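Local coordinates for beta-hydroxyacid dehydrogenase, 3-hydroxyisobutyrate dehydrogenase (PDB 6GRL), which probably uses NADPH to reduce imines, acting as an S-selective imine reductase of the beta-hydroxyacid dehydrogenase type in reductive amination, at residues A[68-76]-A[92-100]. Sequence-based numbering, arbitrary orientation. Where two conformers were deposited one is given.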
# COMPACT_ATOMS: atom_id res chain seq x y z
N ALA A 68 -10.82 -1.48 -29.49
CA ALA A 68 -9.58 -1.71 -30.22
C ALA A 68 -8.46 -0.78 -29.78
O ALA A 68 -7.28 -1.16 -29.83
CB ALA A 68 -9.82 -1.57 -31.73
N THR A 69 -8.79 0.44 -29.37
CA THR A 69 -7.82 1.45 -28.98
C THR A 69 -8.22 2.03 -27.63
O THR A 69 -9.39 1.97 -27.24
CB THR A 69 -7.75 2.58 -30.01
OG1 THR A 69 -9.00 3.27 -30.07
CG2 THR A 69 -7.40 2.04 -31.39
N PRO A 70 -7.26 2.60 -26.89
CA PRO A 70 -7.63 3.32 -25.66
C PRO A 70 -8.60 4.46 -25.92
O PRO A 70 -9.43 4.75 -25.05
CB PRO A 70 -6.28 3.83 -25.14
CG PRO A 70 -5.28 2.86 -25.69
CD PRO A 70 -5.80 2.48 -27.05
N ASP A 71 -8.51 5.11 -27.08
CA ASP A 71 -9.47 6.16 -27.42
C ASP A 71 -10.89 5.61 -27.46
O ASP A 71 -11.81 6.17 -26.84
CB ASP A 71 -9.11 6.79 -28.76
CG ASP A 71 -8.18 7.98 -28.62
OD1 ASP A 71 -8.32 8.72 -27.62
OD2 ASP A 71 -7.32 8.18 -29.50
N GLU A 72 -11.09 4.50 -28.19
CA GLU A 72 -12.40 3.88 -28.23
C GLU A 72 -12.86 3.44 -26.85
O GLU A 72 -14.06 3.52 -26.54
CB GLU A 72 -12.37 2.68 -29.18
CG GLU A 72 -13.67 1.89 -29.25
CD GLU A 72 -13.56 0.67 -30.15
OE1 GLU A 72 -12.52 0.51 -30.81
OE2 GLU A 72 -14.52 -0.13 -30.19
N ALA A 73 -11.93 3.01 -26.00
CA ALA A 73 -12.31 2.54 -24.67
C ALA A 73 -12.79 3.69 -23.79
O ALA A 73 -13.83 3.58 -23.12
CB ALA A 73 -11.14 1.81 -24.02
N VAL A 74 -12.06 4.81 -23.78
CA VAL A 74 -12.44 5.92 -22.91
C VAL A 74 -13.70 6.61 -23.42
O VAL A 74 -14.45 7.19 -22.63
CB VAL A 74 -11.28 6.92 -22.74
CG1 VAL A 74 -10.05 6.22 -22.16
CG2 VAL A 74 -10.95 7.60 -24.06
N GLU A 75 -13.97 6.54 -24.72
CA GLU A 75 -15.18 7.15 -25.26
C GLU A 75 -16.44 6.42 -24.84
O GLU A 75 -17.54 6.96 -25.02
CB GLU A 75 -15.10 7.21 -26.79
CG GLU A 75 -14.13 8.26 -27.31
CD GLU A 75 -13.92 8.17 -28.81
OE1 GLU A 75 -14.43 7.21 -29.43
OE2 GLU A 75 -13.24 9.06 -29.37
N ALA A 76 -16.32 5.22 -24.28
CA ALA A 76 -17.49 4.42 -23.95
C ALA A 76 -18.10 4.77 -22.59
O ALA A 76 -19.27 4.45 -22.36
CB ALA A 76 -17.14 2.93 -23.98
N GLU A 92 2.30 5.51 -21.37
CA GLU A 92 2.20 5.14 -22.78
C GLU A 92 0.75 5.02 -23.23
O GLU A 92 0.39 5.47 -24.32
CB GLU A 92 2.95 3.83 -23.03
CG GLU A 92 2.98 3.41 -24.48
CD GLU A 92 3.84 2.18 -24.71
OE1 GLU A 92 4.39 1.64 -23.73
OE2 GLU A 92 3.97 1.75 -25.88
N VAL A 93 -0.11 4.43 -22.39
CA VAL A 93 -1.50 4.21 -22.78
C VAL A 93 -2.26 5.52 -22.80
O VAL A 93 -2.95 5.85 -23.77
CB VAL A 93 -2.16 3.17 -21.86
CG1 VAL A 93 -3.66 3.12 -22.10
CG2 VAL A 93 -1.54 1.80 -22.07
N LEU A 94 -2.16 6.30 -21.72
CA LEU A 94 -2.87 7.57 -21.66
C LEU A 94 -2.30 8.57 -22.66
O LEU A 94 -3.03 9.46 -23.13
CB LEU A 94 -2.83 8.14 -20.25
CG LEU A 94 -3.65 7.37 -19.22
CD1 LEU A 94 -3.61 8.07 -17.87
CD2 LEU A 94 -5.09 7.20 -19.70
N GLY A 95 -1.02 8.46 -23.00
CA GLY A 95 -0.44 9.32 -24.02
C GLY A 95 -0.98 9.07 -25.41
O GLY A 95 -0.92 9.96 -26.26
N SER A 96 -1.50 7.87 -25.66
CA SER A 96 -2.09 7.52 -26.95
C SER A 96 -3.54 7.99 -27.08
O SER A 96 -4.15 7.77 -28.13
CB SER A 96 -2.02 6.01 -27.16
OG SER A 96 -2.78 5.32 -26.19
N VAL A 97 -4.09 8.62 -26.05
CA VAL A 97 -5.48 9.07 -26.07
C VAL A 97 -5.55 10.39 -26.83
O VAL A 97 -4.86 11.35 -26.49
CB VAL A 97 -6.03 9.21 -24.65
CG1 VAL A 97 -7.45 9.78 -24.68
CG2 VAL A 97 -6.01 7.87 -23.93
N THR A 98 -6.39 10.43 -27.86
CA THR A 98 -6.63 11.64 -28.63
C THR A 98 -8.03 12.20 -28.42
O THR A 98 -8.33 13.28 -28.93
CB THR A 98 -6.38 11.39 -30.12
OG1 THR A 98 -7.41 10.55 -30.64
CG2 THR A 98 -5.03 10.72 -30.32
N SER A 99 -8.88 11.49 -27.69
CA SER A 99 -10.24 11.94 -27.43
C SER A 99 -10.30 12.78 -26.16
O SER A 99 -9.43 12.68 -25.29
CB SER A 99 -11.19 10.75 -27.32
OG SER A 99 -11.04 9.88 -28.43
N SER A 100 -11.34 13.60 -26.06
CA SER A 100 -11.51 14.45 -24.90
C SER A 100 -11.82 13.63 -23.65
O SER A 100 -12.60 12.68 -23.69
CB SER A 100 -12.64 15.46 -25.14
OG SER A 100 -12.97 16.16 -23.95
O HOH W 1 -5.99 5.41 -28.71
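Within the Rossmann-type, probably NADP-binding domain, the short helix 70-74 meets the chain that leaves helix 87-95, and D71 in its first turn gathers the backbone of that exit loop, a worked example of a carboxylate accepting from successive amides of a loop. OD1 of D71 accepts from two of them: T98 N lies 2.6 Å away on its syn lone pair, while S99 N, at 2.8 Å, comes from above the carboxylate plane. The other oxygen, OD2, takes the hydroxyl OG1 of T98 at 2.6 Å, also from out of the plane, and a weak bond from T98 N. In T98, chi1 of 70° sets OG1 between the backbone N and the carbonyl carbon, near enough to its own amide N for both to reach the D71 carboxylate. One turn along, in the conformer given, S99 OG lies a short 2.5 Å from E75 OE2, so this bond is less certain; a water joins D71 N to S96 O. Beneath this polar edge the packing is apolar: the P70 ring crosses V93 at about a right angle, CG to CG1 3.9 Å, and V74 CG2 meets V97 CG1 tip to tip. On the inner side, P70 and V93 both rest on W49 of strand 46-49. Replacing D71 by alanine is likely to leave the amides of T98 and S99 without their shared acceptor, and T98 OG1 without its partner. With several donors converging on one carboxylate, the negative charge of D71 is likely to be stabilised, and bonds to both oxygens probably limit the turning of the group.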